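Local coordinates for protein D-glyceraldehyde dehydrogenase (NADP(+)) (Thermoplasma acidophilum, PDB 5IZD) that oxidises D-glyceraldehyde to glycerate with NADP(+) in the non-phosphorylated Entner-Doudoroff pathway, working as a homotetramer of the aldehyde dehydrogenase family, at residues K22-V30 with G355-F363; E81-N90 with D176-I184. All coordinates share one frame; numbering follows the deposited sequence.

Interaction 1 of 2, residues K22-V30 with G355-F363; sequences KYSPVTGQV and GPYRNGYFF
Tyr361 reaches from the 355-363 loop across the turn formed by residues 24-28. CD2 of its ring lies 3.6 Å from CA of Pro25, with the Pro25 CB close behind, an oblique approach. Its hydroxyl end goes further. OH comes 3.7 Å from CA of Gly28 and also meets CB of Tyr23. The two tyrosine side chains cross at a slant. A water joins this OH to the backbone O of Gly28. CG of Tyr361 is anti to its carbonyl carbon (chi1 -39°), which leaves the ring beside its own backbone N. That N-H donates to Pro25 O at 3.0 Å, with an angle of 162° at the hydrogen.

Elsewhere in the contact, Val26 and Tyr357 lie side by side and point the same way. The CG1 methyl of Val26 is 3.4 Å from CE1 of Tyr357. The Tyr357 hydroxyl is hydrogen-bonded to Asp312. CG2 of Thr27 meets CB of Pro356. Phe362 turns its edge to Val26 O, with CE2 3.6 Å from that oxygen.

Ser24 OG accepts from Val26 N, an ST turn, and from Thr27 N, an ST motif. Gly28 has a positive phi, and a side chain there would run into Asn359 O. CA-H groups also approach carbonyls, as where Gly360 CA meets Val26 O at 3.4 Å.

The contact joins the turn of the hairpin of strands 19-23 and 30-35 to the loop between strands 343-346 and 366-369. One direct hydrogen bond links the two segments, so the join rests largely on ring packing, CA-H...O contacts and a bridging water.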
ATOM      1  N   LYS A  22      36.033 -28.834   9.327  1.00 37.83           N
ATOM      2  CA  LYS A  22      36.021 -27.658   8.444  1.00 36.67           C
ATOM      3  C   LYS A  22      37.439 -27.405   7.922  1.00 36.45           C
ATOM      4  O   LYS A  22      38.385 -27.295   8.724  1.00 36.79           O
ATOM      5  CB  LYS A  22      35.535 -26.439   9.232  1.00 36.51           C
ATOM      6  CG  LYS A  22      35.932 -25.070   8.680  1.00 36.22           C
ATOM      7  CD  LYS A  22      35.279 -24.817   7.377  1.00 35.61           C
ATOM      8  CE  LYS A  22      35.782 -23.498   6.816  1.00 35.52           C
ATOM      9  NZ  LYS A  22      35.441 -23.407   5.352  1.00 35.01           N
ATOM     10  N   TYR A  23      37.570 -27.341   6.606  1.00 35.45           N
ATOM     11  CA  TYR A  23      38.792 -26.987   5.866  1.00 35.44           C
ATOM     12  C   TYR A  23      38.934 -25.525   5.510  1.00 34.72           C
ATOM     13  O   TYR A  23      37.927 -24.853   5.119  1.00 33.99           O
ATOM     14  CB  TYR A  23      38.840 -27.773   4.543  1.00 35.55           C
ATOM     15  CG  TYR A  23      39.133 -29.224   4.777  1.00 36.47           C
ATOM     16  CD1 TYR A  23      38.130 -30.120   5.146  1.00 36.66           C
ATOM     17  CD2 TYR A  23      40.453 -29.695   4.706  1.00 37.28           C
ATOM     18  CE1 TYR A  23      38.441 -31.477   5.409  1.00 37.56           C
ATOM     19  CE2 TYR A  23      40.743 -31.017   4.926  1.00 38.12           C
ATOM     20  CZ  TYR A  23      39.719 -31.883   5.270  1.00 38.28           C
ATOM     21  OH  TYR A  23      40.044 -33.171   5.533  1.00 39.95           O
ATOM     22  N   SER A  24      40.164 -25.025   5.628  1.00 34.80           N
ATOM     23  CA  SER A  24      40.539 -23.698   5.116  1.00 34.37           C
ATOM     24  C   SER A  24      40.649 -23.721   3.594  1.00 33.90           C
ATOM     25  O   SER A  24      41.374 -24.542   3.048  1.00 34.26           O
ATOM     26  CB  SER A  24      41.893 -23.249   5.660  1.00 34.95           C
ATOM     27  OG  SER A  24      42.389 -22.118   4.947  1.00 34.81           O
ATOM     28  N   PRO A  25      40.001 -22.777   2.916  1.00 33.19           N
ATOM     29  CA  PRO A  25      40.201 -22.740   1.456  1.00 33.01           C
ATOM     30  C   PRO A  25      41.503 -22.081   1.042  1.00 33.31           C
ATOM     31  O   PRO A  25      41.867 -22.152  -0.116  1.00 33.26           O
ATOM     32  CB  PRO A  25      38.990 -21.918   0.949  1.00 32.13           C
ATOM     33  CG  PRO A  25      38.652 -21.050   2.059  1.00 32.07           C
ATOM     34  CD  PRO A  25      38.894 -21.884   3.310  1.00 32.62           C
ATOM     35  N   VAL A  26      42.168 -21.439   2.001  1.00 33.73           N
ATOM     36  CA  VAL A  26      43.422 -20.736   1.771  1.00 34.17           C
ATOM     37  C   VAL A  26      44.583 -21.696   1.853  1.00 34.89           C
ATOM     38  O   VAL A  26      45.494 -21.586   1.063  1.00 35.10           O
ATOM     39  CB  VAL A  26      43.559 -19.564   2.793  1.00 34.28           C
ATOM     40  CG1 VAL A  26      44.899 -18.882   2.728  1.00 34.80           C
ATOM     41  CG2 VAL A  26      42.458 -18.533   2.570  1.00 33.63           C
ATOM     42  N   THR A  27      44.552 -22.598   2.836  1.00 35.44           N
ATOM     43  CA  THR A  27      45.626 -23.560   3.091  1.00 36.40           C
ATOM     44  C   THR A  27      45.292 -25.037   2.789  1.00 36.66           C
ATOM     45  O   THR A  27      46.191 -25.860   2.682  1.00 37.03           O
ATOM     46  CB  THR A  27      46.065 -23.527   4.577  1.00 37.02           C
ATOM     47  OG1 THR A  27      45.021 -24.076   5.376  1.00 36.98           O
ATOM     48  CG2 THR A  27      46.305 -22.095   5.049  1.00 37.03           C
ATOM     49  N   GLY A  28      43.999 -25.366   2.704  1.00 36.41           N
ATOM     50  CA  GLY A  28      43.543 -26.721   2.490  1.00 36.69           C
ATOM     51  C   GLY A  28      43.634 -27.614   3.700  1.00 37.62           C
ATOM     52  O   GLY A  28      43.465 -28.809   3.541  1.00 38.09           O
ATOM     53  N   GLN A  29      43.967 -27.074   4.880  1.00 38.31           N
ATOM     54  CA  GLN A  29      44.131 -27.856   6.109  1.00 39.34           C
ATOM     55  C   GLN A  29      42.886 -27.688   6.973  1.00 39.17           C
ATOM     56  O   GLN A  29      42.139 -26.708   6.843  1.00 38.07           O
ATOM     57  CB  GLN A  29      45.334 -27.375   6.924  1.00 40.40           C
ATOM     58  CG  GLN A  29      46.672 -27.407   6.195  1.00 41.16           C
ATOM     59  CD  GLN A  29      46.921 -28.714   5.413  1.00 42.16           C
ATOM     60  OE1 GLN A  29      46.952 -29.789   5.972  1.00 42.98           O
ATOM     61  NE2 GLN A  29      47.091 -28.601   4.090  1.00 42.77           N
ATOM     62  N   VAL A  30      42.694 -28.645   7.860  1.00 39.64           N
ATOM     63  CA  VAL A  30      41.628 -28.586   8.796  1.00 40.00           C
ATOM     64  C   VAL A  30      41.834 -27.430   9.773  1.00 39.97           C
ATOM     65  O   VAL A  30      42.889 -27.333  10.328  1.00 40.63           O
ATOM     66  CB  VAL A  30      41.508 -29.924   9.524  1.00 40.99           C
ATOM     67  CG1 VAL A  30      40.517 -29.769  10.646  1.00 41.25           C
ATOM     68  CG2 VAL A  30      40.980 -30.984   8.544  1.00 40.96           C
ATOM     69  N   GLY A 355      54.291 -21.871  -0.376  1.00 44.71           N
ATOM     70  CA  GLY A 355      53.860 -21.790   1.019  1.00 45.34           C
ATOM     71  C   GLY A 355      52.581 -22.579   1.223  1.00 45.54           C
ATOM     72  O   GLY A 355      52.328 -23.511   0.481  1.00 45.48           O
ATOM     73  N   PRO A 356      51.771 -22.232   2.252  1.00 46.31           N
ATOM     74  CA  PRO A 356      50.490 -22.913   2.469  1.00 45.69           C
ATOM     75  C   PRO A 356      49.464 -22.767   1.360  1.00 44.57           C
ATOM     76  O   PRO A 356      48.645 -23.669   1.232  1.00 44.08           O
ATOM     77  CB  PRO A 356      49.977 -22.266   3.738  1.00 45.79           C
ATOM     78  CG  PRO A 356      51.199 -22.082   4.521  1.00 46.61           C
ATOM     79  CD  PRO A 356      52.299 -21.735   3.540  1.00 47.18           C
ATOM     80  N   TYR A 357      49.563 -21.692   0.562  1.00 43.84           N
ATOM     81  CA  TYR A 357      48.618 -21.377  -0.519  1.00 43.39           C
ATOM     82  C   TYR A 357      48.601 -22.442  -1.621  1.00 42.40           C
ATOM     83  O   TYR A 357      47.573 -22.618  -2.328  1.00 41.38           O
ATOM     84  CB  TYR A 357      48.829 -19.932  -1.094  1.00 44.26           C
ATOM     85  CG  TYR A 357      48.921 -18.901   0.015  1.00 45.82           C
ATOM     86  CD1 TYR A 357      47.777 -18.395   0.604  1.00 46.33           C
ATOM     87  CD2 TYR A 357      50.174 -18.491   0.527  1.00 47.70           C
ATOM     88  CE1 TYR A 357      47.855 -17.519   1.667  1.00 47.21           C
ATOM     89  CE2 TYR A 357      50.264 -17.603   1.588  1.00 48.56           C
ATOM     90  CZ  TYR A 357      49.097 -17.123   2.154  1.00 47.82           C
ATOM     91  OH  TYR A 357      49.153 -16.249   3.199  1.00 47.78           O
ATOM     92  N   ARG A 358      49.696 -23.199  -1.725  1.00 42.76           N
ATOM     93  CA  ARG A 358      49.807 -24.248  -2.733  1.00 42.51           C
ATOM     94  C   ARG A 358      48.743 -25.314  -2.596  1.00 40.97           C
ATOM     95  O   ARG A 358      48.367 -25.919  -3.578  1.00 40.50           O
ATOM     96  CB  ARG A 358      51.180 -24.887  -2.722  1.00 44.13           C
ATOM     97  CG  ARG A 358      51.429 -26.081  -1.790  1.00 45.94           C
ATOM     98  CD  ARG A 358      52.953 -26.357  -1.765  1.00 48.05           C
ATOM     99  NE  ARG A 358      53.268 -27.484  -0.889  1.00 50.63           N
ATOM    100  CZ  ARG A 358      53.181 -27.445   0.447  1.00 52.76           C
ATOM    101  NH1 ARG A 358      53.468 -28.518   1.181  1.00 54.56           N
ATOM    102  NH2 ARG A 358      52.813 -26.327   1.086  1.00 53.58           N
ATOM    103  N   ASN A 359      48.267 -25.521  -1.372  1.00 39.78           N
ATOM    104  CA  ASN A 359      47.205 -26.468  -1.096  1.00 39.02           C
ATOM    105  C   ASN A 359      45.836 -25.853  -0.977  1.00 37.48           C
ATOM    106  O   ASN A 359      44.889 -26.558  -0.700  1.00 37.28           O
ATOM    107  CB  ASN A 359      47.590 -27.256   0.188  1.00 39.71           C
ATOM    108  CG  ASN A 359      48.805 -28.084  -0.014  1.00 40.76           C
ATOM    109  OD1 ASN A 359      49.744 -28.063   0.789  1.00 42.08           O
ATOM    110  ND2 ASN A 359      48.810 -28.841  -1.069  1.00 40.94           N
ATOM    111  N   GLY A 360      45.734 -24.539  -1.174  1.00 36.30           N
ATOM    112  CA  GLY A 360      44.454 -23.848  -1.181  1.00 35.33           C
ATOM    113  C   GLY A 360      43.752 -24.024  -2.527  1.00 34.42           C
ATOM    114  O   GLY A 360      44.320 -24.549  -3.434  1.00 34.35           O
ATOM    115  N   TYR A 361      42.492 -23.671  -2.574  1.00 33.59           N
ATOM    116  CA  TYR A 361      41.624 -23.896  -3.766  1.00 33.18           C
ATOM    117  C   TYR A 361      41.468 -22.679  -4.660  1.00 32.49           C
ATOM    118  O   TYR A 361      40.362 -22.267  -5.013  1.00 32.03           O
ATOM    119  CB  TYR A 361      40.249 -24.428  -3.346  1.00 33.06           C
ATOM    120  CG  TYR A 361      40.323 -25.434  -2.200  1.00 33.71           C
ATOM    121  CD1 TYR A 361      41.104 -26.566  -2.276  1.00 34.43           C
ATOM    122  CD2 TYR A 361      39.590 -25.227  -1.058  1.00 33.75           C
ATOM    123  CE1 TYR A 361      41.157 -27.485  -1.225  1.00 35.05           C
ATOM    124  CE2 TYR A 361      39.650 -26.114   0.008  1.00 34.20           C
ATOM    125  CZ  TYR A 361      40.405 -27.233  -0.073  1.00 34.90           C
ATOM    126  OH  TYR A 361      40.414 -28.061   1.044  1.00 35.43           O
ATOM    127  N   PHE A 362      42.598 -22.156  -5.095  1.00 32.47           N
ATOM    128  CA  PHE A 362      42.664 -20.966  -5.922  1.00 32.01           C
ATOM    129  C   PHE A 362      42.472 -21.352  -7.366  1.00 31.97           C
ATOM    130  O   PHE A 362      42.869 -22.422  -7.793  1.00 32.08           O
ATOM    131  CB  PHE A 362      44.019 -20.283  -5.740  1.00 32.40           C
ATOM    132  CG  PHE A 362      44.218 -19.710  -4.372  1.00 32.39           C
ATOM    133  CD1 PHE A 362      43.713 -18.445  -4.053  1.00 32.00           C
ATOM    134  CD2 PHE A 362      44.856 -20.451  -3.368  1.00 32.76           C
ATOM    135  CE1 PHE A 362      43.874 -17.914  -2.788  1.00 32.09           C
ATOM    136  CE2 PHE A 362      44.991 -19.910  -2.089  1.00 32.82           C
ATOM    137  CZ  PHE A 362      44.516 -18.624  -1.807  1.00 32.47           C
ATOM    138  N   PHE A 363      41.839 -20.464  -8.141  1.00 31.69           N
ATOM    139  CA  PHE A 363      41.724 -20.640  -9.581  1.00 31.92           C
ATOM    140  C   PHE A 363      41.894 -19.254 -10.250  1.00 32.07           C
ATOM    141  O   PHE A 363      41.380 -18.264  -9.760  1.00 31.74           O
ATOM    142  CB  PHE A 363      40.367 -21.261  -9.946  1.00 31.54           C
ATOM    143  CG  PHE A 363      40.363 -21.945 -11.266  1.00 31.79           C
ATOM    144  CD1 PHE A 363      40.771 -23.275 -11.369  1.00 32.17           C
ATOM    145  CD2 PHE A 363      40.063 -21.265 -12.411  1.00 31.77           C
ATOM    146  CE1 PHE A 363      40.830 -23.925 -12.578  1.00 32.45           C
ATOM    147  CE2 PHE A 363      40.114 -21.911 -13.648  1.00 32.12           C
ATOM    148  CZ  PHE A 363      40.506 -23.248 -13.722  1.00 32.46           C
TER
HETATM  149  O   HOH W   1      42.549 -29.524   1.071  1.00 42.65           O

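Interaction 2 of 2, residues E81-N90 with D176-I184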
ATOM      1  N   GLU A  81      35.785  -9.412  15.132  1.00 37.93           N
ATOM      2  CA  GLU A  81      35.775 -10.863  15.326  1.00 37.77           C
ATOM      3  C   GLU A  81      35.040 -11.574  14.159  1.00 36.52           C
ATOM      4  O   GLU A  81      35.470 -12.611  13.633  1.00 36.31           O
ATOM      5  CB  GLU A  81      35.124 -11.217  16.662  1.00 38.28           C
ATOM      6  CG  GLU A  81      35.901 -10.760  17.904  1.00 39.54           C
ATOM      7  CD  GLU A  81      35.101 -11.071  19.185  1.00 40.26           C
ATOM      8  OE1 GLU A  81      33.988 -11.667  19.079  1.00 40.10           O
ATOM      9  OE2 GLU A  81      35.517 -10.688  20.286  1.00 41.09           O
ATOM     10  N   LEU A  82      33.984 -10.972  13.680  1.00 35.46           N
ATOM     11  CA  LEU A  82      33.253 -11.559  12.583  1.00 34.52           C
ATOM     12  C   LEU A  82      33.980 -11.446  11.244  1.00 34.33           C
ATOM     13  O   LEU A  82      33.964 -12.386  10.466  1.00 33.84           O
ATOM     14  CB  LEU A  82      31.857 -10.923  12.477  1.00 33.76           C
ATOM     15  CG  LEU A  82      31.038 -11.544  11.359  1.00 32.85           C
ATOM     16  CD1 LEU A  82      30.850 -13.043  11.544  1.00 32.65           C
ATOM     17  CD2 LEU A  82      29.682 -10.866  11.321  1.00 32.56           C
ATOM     18  N   GLU A  83      34.653 -10.339  11.037  1.00 34.94           N
ATOM     19  CA  GLU A  83      35.445 -10.082   9.863  1.00 35.11           C
ATOM     20  C   GLU A  83      36.534 -11.158   9.747  1.00 35.42           C
ATOM     21  O   GLU A  83      36.754 -11.727   8.723  1.00 34.72           O
ATOM     22  CB  GLU A  83      36.031  -8.689   9.961  1.00 36.04           C
ATOM     23  CG  GLU A  83      35.057  -7.586   9.546  1.00 36.41           C
ATOM     24  CD  GLU A  83      35.509  -6.191   9.891  1.00 37.67           C
ATOM     25  OE1 GLU A  83      36.650  -5.972  10.301  1.00 38.96           O
ATOM     26  OE2 GLU A  83      34.720  -5.275   9.753  1.00 38.22           O
ATOM     27  N   ASN A  84      37.192 -11.426  10.854  1.00 36.25           N
ATOM     28  CA  ASN A  84      38.186 -12.464  10.944  1.00 36.68           C
ATOM     29  C   ASN A  84      37.681 -13.873  10.646  1.00 35.72           C
ATOM     30  O   ASN A  84      38.323 -14.619   9.923  1.00 35.30           O
ATOM     31  CB  ASN A  84      38.893 -12.404  12.314  1.00 38.44           C
ATOM     32  CG  ASN A  84      39.706 -11.126  12.488  1.00 39.81           C
ATOM     33  OD1 ASN A  84      40.118 -10.487  11.503  1.00 40.77           O
ATOM     34  ND2 ASN A  84      39.938 -10.737  13.729  1.00 40.96           N
ATOM     35  N   ILE A  85      36.540 -14.233  11.193  1.00 35.05           N
ATOM     36  CA  ILE A  85      35.962 -15.559  10.938  1.00 34.61           C
ATOM     37  C   ILE A  85      35.670 -15.759   9.438  1.00 33.82           C
ATOM     38  O   ILE A  85      36.008 -16.801   8.866  1.00 33.61           O
ATOM     39  CB  ILE A  85      34.664 -15.737  11.730  1.00 34.46           C
ATOM     40  CG1 ILE A  85      35.041 -15.881  13.215  1.00 35.35           C
ATOM     41  CG2 ILE A  85      33.876 -16.929  11.224  1.00 33.99           C
ATOM     42  CD1 ILE A  85      33.891 -15.656  14.159  1.00 35.33           C
ATOM     43  N   ILE A  86      35.087 -14.741   8.807  1.00 33.07           N
ATOM     44  CA  ILE A  86      34.852 -14.805   7.387  1.00 32.50           C
ATOM     45  C   ILE A  86      36.146 -14.938   6.594  1.00 32.91           C
ATOM     46  O   ILE A  86      36.185 -15.728   5.661  1.00 32.57           O
ATOM     47  CB  ILE A  86      34.040 -13.583   6.911  1.00 31.98           C
ATOM     48  CG1 ILE A  86      32.631 -13.625   7.524  1.00 31.51           C
ATOM     49  CG2 ILE A  86      33.996 -13.527   5.393  1.00 31.57           C
ATOM     50  CD1 ILE A  86      31.964 -12.288   7.499  1.00 31.48           C
ATOM     51  N   MET A  87      37.199 -14.187   6.956  1.00 33.77           N
ATOM     52  CA  MET A  87      38.473 -14.309   6.244  1.00 34.46           C
ATOM     53  C   MET A  87      39.039 -15.684   6.445  1.00 34.33           C
ATOM     54  O   MET A  87      39.542 -16.262   5.494  1.00 33.94           O
ATOM     55  CB  MET A  87      39.496 -13.223   6.612  1.00 35.81           C
ATOM     56  CG  MET A  87      39.027 -11.815   6.175  1.00 36.21           C
ATOM     57  SD  MET A  87      40.366 -10.623   6.474  1.00 38.71           S
ATOM     58  CE  MET A  87      40.151 -10.385   8.240  1.00 38.85           C
ATOM     59  N   GLU A  88      38.869 -16.247   7.640  1.00 34.48           N
ATOM     60  CA  GLU A  88      39.418 -17.597   7.945  1.00 34.78           C
ATOM     61  C   GLU A  88      38.591 -18.718   7.252  1.00 34.12           C
ATOM     62  O   GLU A  88      39.163 -19.616   6.623  1.00 33.87           O
ATOM     63  CB  GLU A  88      39.501 -17.868   9.462  1.00 35.52           C
ATOM     64  CG  GLU A  88      40.564 -17.100  10.261  1.00 36.28           C
ATOM     65  N   GLU A  89      37.256 -18.661   7.346  1.00 33.40           N
ATOM     66  CA  GLU A  89      36.409 -19.714   6.765  1.00 33.13           C
ATOM     67  C   GLU A  89      36.267 -19.695   5.262  1.00 32.40           C
ATOM     68  O   GLU A  89      36.078 -20.729   4.625  1.00 32.13           O
ATOM     69  CB  GLU A  89      34.993 -19.709   7.380  1.00 33.11           C
ATOM     70  CG  GLU A  89      34.944 -20.137   8.860  1.00 33.96           C
ATOM     71  CD  GLU A  89      33.492 -20.474   9.332  1.00 34.08           C
ATOM     72  OE1 GLU A  89      33.365 -21.494  10.057  1.00 34.92           O
ATOM     73  OE2 GLU A  89      32.488 -19.764   8.977  1.00 33.28           O
ATOM     74  N   ASN A  90      36.287 -18.506   4.703  1.00 32.06           N
ATOM     75  CA  ASN A  90      36.002 -18.312   3.278  1.00 31.57           C
ATOM     76  C   ASN A  90      37.223 -17.847   2.487  1.00 31.86           C
ATOM     77  O   ASN A  90      37.245 -18.014   1.298  1.00 31.65           O
ATOM     78  CB  ASN A  90      34.868 -17.307   3.095  1.00 31.05           C
ATOM     79  CG  ASN A  90      33.509 -17.848   3.537  1.00 30.75           C
ATOM     80  OD1 ASN A  90      33.294 -18.160   4.726  1.00 31.26           O
ATOM     81  ND2 ASN A  90      32.586 -17.980   2.592  1.00 30.25           N
ATOM     82  N   ASP A 176      30.118 -25.789   5.050  1.00 33.71           N
ATOM     83  CA  ASP A 176      31.388 -25.132   4.808  1.00 34.11           C
ATOM     84  C   ASP A 176      31.661 -23.922   5.711  1.00 33.57           C
ATOM     85  O   ASP A 176      32.808 -23.480   5.776  1.00 33.71           O
ATOM     86  CB  ASP A 176      31.500 -24.679   3.353  1.00 34.29           C
ATOM     87  CG  ASP A 176      31.588 -25.832   2.392  1.00 34.94           C
ATOM     88  OD1 ASP A 176      32.680 -26.425   2.297  1.00 36.60           O
ATOM     89  OD2 ASP A 176      30.572 -26.149   1.739  1.00 35.10           O
ATOM     90  N   THR A 177      30.637 -23.376   6.374  1.00 32.86           N
ATOM     91  CA  THR A 177      30.760 -22.107   7.088  1.00 32.64           C
ATOM     92  C   THR A 177      29.929 -22.064   8.386  1.00 32.75           C
ATOM     93  O   THR A 177      29.197 -21.104   8.614  1.00 32.15           O
ATOM     94  CB  THR A 177      30.352 -20.883   6.222  1.00 32.15           C
ATOM     95  OG1 THR A 177      28.974 -21.001   5.829  1.00 31.68           O
ATOM     96  CG2 THR A 177      31.216 -20.716   4.996  1.00 32.10           C
ATOM     97  N   PRO A 178      30.131 -23.045   9.293  1.00 33.03           N
ATOM     98  CA  PRO A 178      29.412 -22.971  10.540  1.00 33.30           C
ATOM     99  C   PRO A 178      29.733 -21.748  11.457  1.00 33.47           C
ATOM    100  O   PRO A 178      28.861 -21.320  12.207  1.00 33.51           O
ATOM    101  CB  PRO A 178      29.829 -24.268  11.230  1.00 34.00           C
ATOM    102  CG  PRO A 178      31.216 -24.541  10.753  1.00 34.21           C
ATOM    103  CD  PRO A 178      31.048 -24.195   9.270  1.00 33.70           C
ATOM    104  N   GLY A 179      30.973 -21.240  11.418  1.00 33.74           N
ATOM    105  CA  GLY A 179      31.537 -20.338  12.450  1.00 34.00           C
ATOM    106  C   GLY A 179      30.847 -18.954  12.429  1.00 33.47           C
ATOM    107  O   GLY A 179      30.507 -18.369  13.472  1.00 33.26           O
ATOM    108  N   SER A 180      30.648 -18.425  11.242  1.00 32.97           N
ATOM    109  CA  SER A 180      30.101 -17.071  11.159  1.00 33.00           C
ATOM    110  C   SER A 180      28.633 -17.081  11.628  1.00 32.37           C
ATOM    111  O   SER A 180      28.182 -16.173  12.326  1.00 32.37           O
ATOM    112  CB  SER A 180      30.339 -16.475   9.759  1.00 33.08           C
ATOM    113  OG  SER A 180      29.749 -17.281   8.769  1.00 33.51           O
ATOM    114  N   ALA A 181      27.924 -18.164  11.342  1.00 31.91           N
ATOM    115  CA  ALA A 181      26.529 -18.274  11.742  1.00 31.65           C
ATOM    116  C   ALA A 181      26.447 -18.374  13.272  1.00 32.18           C
ATOM    117  O   ALA A 181      25.642 -17.725  13.911  1.00 31.78           O
ATOM    118  CB  ALA A 181      25.907 -19.484  11.101  1.00 31.33           C
ATOM    119  N   GLU A 182      27.303 -19.217  13.832  1.00 32.92           N
ATOM    120  CA  GLU A 182      27.311 -19.440  15.265  1.00 33.74           C
ATOM    121  C   GLU A 182      27.580 -18.153  15.950  1.00 33.51           C
ATOM    122  O   GLU A 182      27.019 -17.894  16.981  1.00 33.51           O
ATOM    123  CB  GLU A 182      28.406 -20.408  15.699  1.00 35.28           C
ATOM    124  CG  GLU A 182      28.178 -20.902  17.124  1.00 36.71           C
ATOM    125  CD  GLU A 182      29.420 -21.210  17.873  1.00 38.63           C
ATOM    126  OE1 GLU A 182      30.390 -20.416  17.751  1.00 39.79           O
ATOM    127  OE2 GLU A 182      29.424 -22.254  18.603  1.00 39.79           O
ATOM    128  N   TRP A 183      28.526 -17.393  15.427  1.00 33.26           N
ATOM    129  CA  TRP A 183      28.909 -16.135  16.066  1.00 33.57           C
ATOM    130  C   TRP A 183      27.724 -15.098  16.084  1.00 32.99           C
ATOM    131  O   TRP A 183      27.440 -14.455  17.123  1.00 33.30           O
ATOM    132  CB  TRP A 183      30.162 -15.590  15.408  1.00 33.65           C
ATOM    133  CG  TRP A 183      30.732 -14.363  16.014  1.00 34.15           C
ATOM    134  CD1 TRP A 183      31.748 -14.309  16.900  1.00 34.72           C
ATOM    135  CD2 TRP A 183      30.317 -12.974  15.778  1.00 33.96           C
ATOM    136  NE1 TRP A 183      32.021 -12.998  17.229  1.00 34.99           N
ATOM    137  CE2 TRP A 183      31.187 -12.159  16.530  1.00 34.72           C
ATOM    138  CE3 TRP A 183      29.349 -12.371  14.990  1.00 33.66           C
ATOM    139  CZ2 TRP A 183      31.075 -10.762  16.559  1.00 34.86           C
ATOM    140  CZ3 TRP A 183      29.233 -10.948  14.983  1.00 33.76           C
ATOM    141  CH2 TRP A 183      30.093 -10.172  15.776  1.00 34.35           C
ATOM    142  N   ILE A 184      27.005 -15.022  14.981  1.00 32.18           N
ATOM    143  CA  ILE A 184      25.833 -14.152  14.880  1.00 31.79           C
ATOM    144  C   ILE A 184      24.753 -14.582  15.839  1.00 32.05           C
ATOM    145  O   ILE A 184      24.241 -13.751  16.576  1.00 32.25           O
ATOM    146  CB  ILE A 184      25.298 -14.100  13.428  1.00 31.03           C
ATOM    147  CG1 ILE A 184      26.301 -13.327  12.581  1.00 30.98           C
ATOM    148  CG2 ILE A 184      23.943 -13.408  13.362  1.00 30.70           C
ATOM    149  CD1 ILE A 184      26.167 -13.555  11.110  1.00 30.51           C
TER
HETATM  150  O   HOH W   2      32.324 -17.611   7.487  1.00 37.43           O
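Trp183 lies against Glu81, Leu82 and Ile85. Its CB starts 3.9 Å from CD1 of Ile85. CG is anti to the backbone N (chi1 -176°), which carries the indole over to helix 79-90. CD1 meets the same methyl. At the edge, NE1 donates to Glu81 OE1 at 3.0 Å. The bond is nearly straight, lies in the ring plane and uses the oxygen's anti lone pair. The carboxylate plane stands 79° from the ring plane. CZ2 passes near CB and OE1 of Glu81. CE3 touches CD1 of Leu82. CB of Leu82 sits over one face, 3.7 Å from the six-membered ring centroid, a CH-pi contact; CZ3 and CH2 lie beneath it, and CZ3 also meets CD2. An alanine in place of the tryptophan would probably leave Glu81 OE1 without its N-H partner and open a gap beside Leu82 and Ile85.

The two helices pack antiparallel, with the segment axes 9.1 Å apart at 162°. Ser180 is a knob in the hole made by Leu82, Ile85, Ile86 and Glu89.

At the start of helix 178-190, Glu89 accepts from Gly179 N with OE1 (2.8 Å, syn side) and from Ser180 N with OE2 (3.2 Å, from above the carboxylate plane). The helix N-terminus would probably stabilise this negative charge. A water bridges Glu89 OE2, Asn90 OD1 and Ser180 OG, and ND2 of Asn90 donates to the backbone O of Trp148.

Interaction 2 is nested within the chain loop closed by interaction 1, and their centres are 16 Å apart. Lys22 joins them. Its NZ lies 2.7 Å from Asp176 O and 2.8 Å from Glu89 O, both probable hydrogen bonds. Pro25 packs on the end of helix 79-90, with its CD 3.3 Å from Glu89 O. Interaction 2 lies nearer the cofactor. The side chain of Asp176, an NADP-binding residue by similarity, is about 5 Å from the bound NADP, while that of Tyr23 is about 12 Å away. Asn90 lies about 6 Å, side chain to side chain, from Asn149, the transition-state stabiliser by similarity. Interaction 2 probably borders the active site, and interaction 1 lies further out.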